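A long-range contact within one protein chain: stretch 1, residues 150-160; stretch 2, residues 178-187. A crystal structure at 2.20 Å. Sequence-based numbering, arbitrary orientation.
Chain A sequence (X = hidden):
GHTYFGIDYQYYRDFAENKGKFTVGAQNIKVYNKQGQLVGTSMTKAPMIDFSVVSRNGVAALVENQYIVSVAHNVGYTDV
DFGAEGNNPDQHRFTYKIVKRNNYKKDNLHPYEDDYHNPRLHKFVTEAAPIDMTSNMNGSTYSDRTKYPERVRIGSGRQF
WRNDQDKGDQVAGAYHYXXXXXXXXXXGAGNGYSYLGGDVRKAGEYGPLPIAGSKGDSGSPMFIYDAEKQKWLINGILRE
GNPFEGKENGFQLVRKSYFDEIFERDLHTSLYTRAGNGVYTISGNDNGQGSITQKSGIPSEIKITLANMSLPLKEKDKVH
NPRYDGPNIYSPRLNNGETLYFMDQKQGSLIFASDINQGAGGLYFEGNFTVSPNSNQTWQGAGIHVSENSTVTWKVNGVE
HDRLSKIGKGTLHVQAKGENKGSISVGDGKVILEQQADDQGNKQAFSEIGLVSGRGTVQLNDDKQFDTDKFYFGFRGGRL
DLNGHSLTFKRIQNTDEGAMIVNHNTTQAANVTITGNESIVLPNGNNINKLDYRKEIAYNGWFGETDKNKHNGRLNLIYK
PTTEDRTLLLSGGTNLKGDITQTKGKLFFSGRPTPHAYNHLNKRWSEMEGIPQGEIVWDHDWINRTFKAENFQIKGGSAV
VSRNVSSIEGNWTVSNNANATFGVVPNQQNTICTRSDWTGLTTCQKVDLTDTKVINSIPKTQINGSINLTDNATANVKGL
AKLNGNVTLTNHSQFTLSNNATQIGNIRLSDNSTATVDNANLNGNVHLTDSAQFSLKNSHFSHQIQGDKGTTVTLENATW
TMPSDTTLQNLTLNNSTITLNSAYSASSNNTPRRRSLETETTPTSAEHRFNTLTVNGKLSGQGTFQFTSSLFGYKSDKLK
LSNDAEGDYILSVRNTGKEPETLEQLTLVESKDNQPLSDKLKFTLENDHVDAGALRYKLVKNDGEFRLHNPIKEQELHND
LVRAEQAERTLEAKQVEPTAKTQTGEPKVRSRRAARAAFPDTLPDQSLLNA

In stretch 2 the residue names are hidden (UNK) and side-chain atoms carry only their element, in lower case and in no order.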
# COMPACT_ATOMS: atom_id res chain seq x y z
N GLU A 150 -44.08 -39.85 -9.34
CA GLU A 150 -44.74 -38.64 -9.81
C GLU A 150 -45.58 -38.90 -11.06
O GLU A 150 -45.25 -39.76 -11.88
CB GLU A 150 -43.71 -37.54 -10.07
CG GLU A 150 -42.78 -37.29 -8.89
CD GLU A 150 -43.36 -36.36 -7.83
OE1 GLU A 150 -44.54 -35.98 -7.96
OE2 GLU A 150 -42.63 -36.01 -6.88
N ARG A 151 -46.69 -38.18 -11.18
CA ARG A 151 -47.57 -38.30 -12.33
C ARG A 151 -48.25 -36.95 -12.56
O ARG A 151 -48.72 -36.33 -11.60
CB ARG A 151 -48.63 -39.40 -12.09
CG ARG A 151 -48.77 -40.35 -13.27
CD ARG A 151 -50.15 -40.96 -13.41
NE ARG A 151 -50.33 -42.21 -12.68
CZ ARG A 151 -50.72 -43.36 -13.22
NH1 ARG A 151 -50.98 -43.45 -14.52
NH2 ARG A 151 -50.88 -44.43 -12.46
N VAL A 152 -48.29 -36.49 -13.81
CA VAL A 152 -48.89 -35.19 -14.12
C VAL A 152 -49.72 -35.21 -15.41
O VAL A 152 -49.58 -36.13 -16.23
CB VAL A 152 -47.83 -34.08 -14.24
CG1 VAL A 152 -47.01 -33.98 -12.96
CG2 VAL A 152 -46.92 -34.36 -15.42
N ARG A 153 -50.58 -34.21 -15.59
CA ARG A 153 -51.35 -34.05 -16.82
C ARG A 153 -51.49 -32.57 -17.16
O ARG A 153 -51.20 -31.69 -16.35
CB ARG A 153 -52.73 -34.72 -16.74
CG ARG A 153 -53.75 -34.01 -15.83
CD ARG A 153 -55.20 -34.36 -16.21
NE ARG A 153 -55.51 -33.90 -17.57
CZ ARG A 153 -55.97 -32.69 -17.88
NH1 ARG A 153 -56.22 -31.80 -16.92
NH2 ARG A 153 -56.21 -32.37 -19.15
N ILE A 154 -51.95 -32.28 -18.37
CA ILE A 154 -52.01 -30.91 -18.83
C ILE A 154 -52.98 -30.84 -19.98
O ILE A 154 -53.06 -31.77 -20.79
CB ILE A 154 -50.61 -30.44 -19.29
CG1 ILE A 154 -50.67 -29.01 -19.82
CG2 ILE A 154 -50.04 -31.41 -20.33
CD1 ILE A 154 -49.32 -28.42 -20.18
N GLY A 155 -53.74 -29.75 -20.07
CA GLY A 155 -54.71 -29.61 -21.15
C GLY A 155 -55.34 -28.24 -21.24
O GLY A 155 -55.11 -27.37 -20.40
N SER A 156 -56.16 -28.03 -22.27
CA SER A 156 -56.82 -26.75 -22.45
C SER A 156 -58.34 -26.88 -22.51
O SER A 156 -59.02 -25.97 -22.97
CB SER A 156 -56.30 -26.06 -23.70
OG SER A 156 -56.71 -26.74 -24.87
N GLY A 157 -58.87 -28.00 -22.04
CA GLY A 157 -60.31 -28.19 -22.01
C GLY A 157 -61.03 -27.16 -21.15
O GLY A 157 -60.40 -26.42 -20.40
N ARG A 158 -62.35 -27.11 -21.26
CA ARG A 158 -63.15 -26.21 -20.43
C ARG A 158 -62.58 -26.07 -19.03
O ARG A 158 -62.31 -27.07 -18.35
CB ARG A 158 -64.59 -26.69 -20.35
CG ARG A 158 -65.28 -26.69 -21.68
CD ARG A 158 -66.73 -27.11 -21.53
NE ARG A 158 -67.50 -26.74 -22.71
CZ ARG A 158 -68.70 -27.23 -22.99
NH1 ARG A 158 -69.26 -28.12 -22.18
NH2 ARG A 158 -69.33 -26.84 -24.10
N GLN A 159 -62.41 -24.83 -18.58
CA GLN A 159 -61.73 -24.58 -17.32
C GLN A 159 -62.72 -24.26 -16.19
O GLN A 159 -63.57 -23.38 -16.32
CB GLN A 159 -60.70 -23.45 -17.48
CG GLN A 159 -59.72 -23.63 -18.64
CD GLN A 159 -58.67 -24.72 -18.41
OE1 GLN A 159 -58.65 -25.39 -17.37
NE2 GLN A 159 -57.79 -24.90 -19.40
N PHE A 160 -62.59 -24.98 -15.08
CA PHE A 160 -63.39 -24.75 -13.90
C PHE A 160 -62.49 -24.57 -12.70
O PHE A 160 -61.37 -25.06 -12.68
CB PHE A 160 -64.27 -25.97 -13.62
CG PHE A 160 -65.27 -26.28 -14.70
CD1 PHE A 160 -66.59 -25.85 -14.59
CD2 PHE A 160 -64.91 -27.04 -15.80
CE1 PHE A 160 -67.51 -26.15 -15.57
CE2 PHE A 160 -65.84 -27.34 -16.79
CZ PHE A 160 -67.14 -26.89 -16.67
N UNK A 178 -53.79 -23.26 -21.29
CA UNK A 178 -53.41 -24.51 -20.65
C UNK A 178 -53.51 -24.42 -19.14
O UNK A 178 -53.19 -23.39 -18.55
c UNK A 178 -51.97 -24.87 -21.03
c UNK A 178 -50.21 -25.08 -22.77
c UNK A 178 -52.27 -26.50 -22.94
c UNK A 178 -51.69 -25.15 -22.51
N UNK A 179 -53.95 -25.50 -18.51
CA UNK A 179 -53.82 -25.66 -17.07
C UNK A 179 -53.25 -27.03 -16.82
O UNK A 179 -53.40 -27.93 -17.65
c UNK A 179 -55.73 -24.14 -16.46
o UNK A 179 -56.10 -26.49 -16.84
c UNK A 179 -55.16 -25.54 -16.32
N UNK A 180 -52.61 -27.22 -15.67
CA UNK A 180 -51.92 -28.47 -15.39
C UNK A 180 -51.67 -28.65 -13.90
O UNK A 180 -51.88 -27.75 -13.11
c UNK A 180 -50.62 -28.52 -16.17
N UNK A 181 -51.20 -29.84 -13.52
CA UNK A 181 -50.85 -30.13 -12.14
C UNK A 181 -50.51 -31.60 -12.08
O UNK A 181 -50.42 -32.24 -13.13
N UNK A 182 -50.32 -32.17 -10.90
CA UNK A 182 -50.23 -33.62 -10.84
C UNK A 182 -51.60 -34.25 -11.11
O UNK A 182 -52.62 -33.56 -11.04
n UNK A 182 -51.31 -34.49 -7.84
c UNK A 182 -49.61 -34.12 -9.52
o UNK A 182 -50.10 -32.60 -7.74
c UNK A 182 -50.37 -33.67 -8.29
N UNK A 183 -51.63 -35.53 -11.45
CA UNK A 183 -52.91 -36.18 -11.69
C UNK A 183 -53.60 -36.53 -10.37
O UNK A 183 -52.98 -36.46 -9.30
c UNK A 183 -51.95 -37.22 -13.75
c UNK A 183 -52.75 -37.48 -12.50
o UNK A 183 -52.09 -38.47 -11.70
N UNK A 184 -54.86 -36.91 -10.45
CA UNK A 184 -55.56 -37.43 -9.29
C UNK A 184 -54.98 -38.79 -8.93
O UNK A 184 -54.07 -39.29 -9.60
c UNK A 184 -57.07 -37.54 -9.55
n UNK A 184 -58.83 -34.32 -9.46
c UNK A 184 -58.24 -35.31 -10.20
c UNK A 184 -57.80 -36.25 -9.33
n UNK A 184 -58.14 -35.80 -8.07
c UNK A 184 -58.76 -34.64 -8.18
N UNK A 185 -55.52 -39.39 -7.87
CA UNK A 185 -55.06 -40.69 -7.38
C UNK A 185 -55.41 -41.83 -8.33
O UNK A 185 -56.35 -41.74 -9.11
o UNK A 185 -54.12 -39.50 -5.00
c UNK A 185 -55.22 -40.05 -4.94
c UNK A 185 -55.68 -40.99 -6.02
n UNK A 185 -56.05 -39.86 -3.94
N UNK A 186 -54.63 -42.90 -8.21
CA UNK A 186 -54.86 -44.13 -8.96
C UNK A 186 -56.20 -44.75 -8.59
O UNK A 186 -56.49 -44.97 -7.42
c UNK A 186 -53.80 -46.36 -10.89
n UNK A 186 -52.58 -46.34 -11.43
c UNK A 186 -53.88 -46.45 -9.38
c UNK A 186 -53.72 -45.11 -8.69
o UNK A 186 -54.83 -46.31 -11.56
N UNK A 187 -57.01 -45.06 -9.60
CA UNK A 187 -58.39 -45.44 -9.36
C UNK A 187 -58.85 -46.56 -10.29
O UNK A 187 -59.96 -46.51 -10.84
c UNK A 187 -62.35 -42.04 -7.74
n UNK A 187 -61.40 -42.57 -6.98
c UNK A 187 -60.25 -43.37 -7.45
n UNK A 187 -62.34 -42.18 -9.06
c UNK A 187 -60.53 -44.16 -8.72
n UNK A 187 -63.33 -41.33 -7.17
c UNK A 187 -59.29 -44.22 -9.59
O HOH W 1 -56.87 -29.23 -18.07

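Position 178 carries four side-chain carbons, forked at the second, and no heteroatom. One branch tip lies 4.3 Å from Ile 154 CD1, and the other lies 4.1 Å from Ser 156 CB. A chain forked beyond CB is Leu 178; its CA also approaches Gly 155 O at 3.3 Å in a CA-H...O contact.

At position 179 one carbon bears an oxygen and a carbon. The oxygen lies 2.8 Å from Gln 159 OE1, close enough for a hydrogen bond to the amide oxygen, which requires a hydroxyl donor: Thr 179. Water 1 donates to Thr 179 OG1 (3.1 Å) and accepts from Arg 153 NH1 (2.9 Å).

Position 180 has a single side-chain carbon, 3.7 Å from Ile 154 CB and 3.2 Å from Arg 153 O, and is therefore Ala 180. Position 181 has no side-chain atoms and is Gly 181, its O accepting from Arg 153 N at 3.2 Å.

Position 182 shows two carbons, the second carrying one oxygen and one nitrogen, a short carboxamide: Asn 182. Its CB sits 3.2 Å from Arg 151 O, but the end of the side chain leads away, and Asn 182 ND2 donates to the backbone O of position 183 (3.0 Å).

Position 183 again has a carbon bearing one oxygen and one carbon. The methyl packs 3.4 Å from Val 152 C, while the oxygen donates to the O of position 184 at 3.0 Å, as expected of Thr 183.

Position 184 has one carbon and a five-membered ring of three carbons and two nitrogens, the imidazole of His 184, beyond reach of stretch 1. Position 185, two carbons with a terminal oxygen and nitrogen, is Asn 185 and points away. Position 186 has three carbons, the third carrying oxygen and nitrogen: Gln 186. Its NE2 is 2.8 Å from Arg 151 NH2, at the guanidinium edge, but both are donors and no hydrogen bond forms. Position 187, three carbons, a nitrogen and a carbon with two nitrogens, is Arg 187, out of reach.

The contact is an antiparallel pairing of strands, burying 668 Å². Gly 155 and Thr 179 exchange two hydrogen bonds, N to O at 3.0 Å and 2.9 Å in the two directions; Gly 181 N to Arg 153 O is weak at 3.4 Å, and Thr 183 N to Arg 151 O (3.0 Å) extends the ladder. Ile 154 and Ala 180 share one face, Arg 153 and Thr 179 the other.

Stretch 2, residues 178-187: LTAGNTHNQR
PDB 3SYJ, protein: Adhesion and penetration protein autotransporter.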